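Local coordinates for protein phosphodiesterase (Salpingoeca rosetta, PDB 7D7P) that belongs to an all-helical phosphodiesterase family of the HD clan and carries bound zinc and magnesium ions, at residues 254-258 with 323-327. Residues are numbered along the deposited sequence; the frame is centred on the assembly and turned at random.
Sequences VLLHT and WHQQL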
# COMPACT_ATOMS: atom_id res chain seq x y z
N VAL A 254 -23.55 0.56 0.01
CA VAL A 254 -22.16 0.86 0.35
C VAL A 254 -21.94 0.76 1.85
O VAL A 254 -20.92 0.23 2.32
CB VAL A 254 -21.77 2.24 -0.20
CG1 VAL A 254 -20.51 2.77 0.49
CG2 VAL A 254 -21.57 2.18 -1.71
N LEU A 255 -22.90 1.24 2.64
CA LEU A 255 -22.73 1.26 4.09
C LEU A 255 -22.83 -0.14 4.69
O LEU A 255 -22.08 -0.48 5.62
CB LEU A 255 -23.76 2.19 4.74
CG LEU A 255 -23.53 3.69 4.50
CD1 LEU A 255 -24.65 4.51 5.13
CD2 LEU A 255 -22.17 4.12 5.04
N LEU A 256 -23.75 -0.98 4.19
CA LEU A 256 -23.84 -2.34 4.71
C LEU A 256 -22.60 -3.15 4.37
O LEU A 256 -22.13 -3.95 5.19
CB LEU A 256 -25.09 -3.04 4.17
CG LEU A 256 -25.25 -4.47 4.72
CD1 LEU A 256 -25.46 -4.45 6.23
CD2 LEU A 256 -26.38 -5.24 4.03
N HIS A 257 -22.05 -2.95 3.17
CA HIS A 257 -20.78 -3.59 2.83
C HIS A 257 -19.67 -3.12 3.75
O HIS A 257 -18.80 -3.91 4.15
CB HIS A 257 -20.44 -3.31 1.36
CG HIS A 257 -19.13 -3.89 0.93
ND1 HIS A 257 -18.83 -5.23 1.05
CD2 HIS A 257 -18.04 -3.31 0.36
CE1 HIS A 257 -17.61 -5.45 0.58
NE2 HIS A 257 -17.11 -4.30 0.16
N THR A 258 -19.68 -1.83 4.11
CA THR A 258 -18.71 -1.31 5.07
C THR A 258 -18.84 -2.02 6.42
O THR A 258 -17.83 -2.41 7.02
CB THR A 258 -18.89 0.20 5.25
OG1 THR A 258 -18.80 0.85 3.98
CG2 THR A 258 -17.81 0.76 6.18
N TRP A 323 -11.04 1.45 -0.02
CA TRP A 323 -12.48 1.59 0.14
C TRP A 323 -12.81 2.76 1.07
O TRP A 323 -13.61 3.63 0.72
CB TRP A 323 -13.08 0.29 0.68
CG TRP A 323 -14.56 0.36 0.96
CD1 TRP A 323 -15.15 0.61 2.17
CD2 TRP A 323 -15.63 0.17 0.03
NE1 TRP A 323 -16.52 0.60 2.04
CE2 TRP A 323 -16.84 0.33 0.73
CE3 TRP A 323 -15.68 -0.11 -1.34
CZ2 TRP A 323 -18.08 0.21 0.12
CZ3 TRP A 323 -16.91 -0.23 -1.95
CH2 TRP A 323 -18.10 -0.07 -1.22
N HIS A 324 -12.19 2.79 2.25
CA HIS A 324 -12.49 3.82 3.23
C HIS A 324 -11.93 5.18 2.84
O HIS A 324 -12.43 6.20 3.32
CB HIS A 324 -11.97 3.41 4.60
CG HIS A 324 -12.88 2.47 5.33
ND1 HIS A 324 -13.77 2.90 6.30
CD2 HIS A 324 -13.06 1.13 5.23
CE1 HIS A 324 -14.44 1.87 6.77
NE2 HIS A 324 -14.03 0.78 6.14
N GLN A 325 -10.90 5.22 2.00
CA GLN A 325 -10.44 6.50 1.47
C GLN A 325 -11.50 7.14 0.59
O GLN A 325 -11.71 8.36 0.64
CB GLN A 325 -9.13 6.32 0.69
CG GLN A 325 -7.91 6.16 1.58
CD GLN A 325 -6.65 5.86 0.79
OE1 GLN A 325 -6.68 5.15 -0.21
NE2 GLN A 325 -5.52 6.39 1.25
N GLN A 326 -12.19 6.34 -0.22
CA GLN A 326 -13.31 6.88 -1.00
C GLN A 326 -14.51 7.16 -0.11
O GLN A 326 -15.23 8.14 -0.32
CB GLN A 326 -13.68 5.91 -2.12
CG GLN A 326 -12.62 5.80 -3.20
CD GLN A 326 -12.28 7.14 -3.81
OE1 GLN A 326 -13.16 7.90 -4.21
NE2 GLN A 326 -10.99 7.45 -3.87
N LEU A 327 -14.76 6.30 0.88
CA LEU A 327 -15.89 6.51 1.78
C LEU A 327 -15.71 7.78 2.61
O LEU A 327 -16.66 8.55 2.79
CB LEU A 327 -16.09 5.29 2.68
CG LEU A 327 -17.33 5.30 3.58
CD1 LEU A 327 -18.60 5.28 2.74
CD2 LEU A 327 -17.30 4.13 4.55
O HOH W 1 -15.15 -1.52 6.89
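Two helical segments, 254-258 and 323-327, run roughly antiparallel but well askew, their N-to-C directions 139° apart, and their axes come no closer than 11.9 Å. The CA atoms of Thr258 and His324 lie 8.3 Å apart, those of Val254 and Leu327 8.6 Å. At this spacing an indole can span much of the gap, and Trp323, whose CA-to-CB bond points toward the other helix, lays its ring there. NE1 of Trp323 donates a nearly straight hydrogen bond to OG1 of Thr258 (3.0 Å), so the one polar atom of the buried indole is satisfied. Thr258 suits this place because its hydroxyl in turn donates to the carbonyl O of Val254 one turn earlier (OG1 to O 2.8 Å), leaving the oxygen to accept from the indole. His257 sends its ring edge onto a face of the indole in a T-shaped stack, the centroid of its ring 4.8 Å from that of the six-membered ring of Trp323 and the planes at 89°. In this all-helical phosphodiesterase fold the contact joins helix 245-260 to helix 305-330 in the interior, and the His257 side chain lies about 8 Å from the zinc ion; its NE2 is hydrogen-bonded to His222, whose ring also meets Trp323. Apolar Val254 and Leu327 fill space beside the indole without polar side-chain atoms to satisfy: CG1 of Val254 touches Trp323 CZ2 (3.5 Å) and Leu327 CD1 (3.9 Å). His324 packs CE1 on Thr258 CG2 (3.6 Å), and a water joins main chain to side chain, donating to Thr258 O (2.8 Å) and hydrogen-bonded to His324 NE2 (2.7 Å).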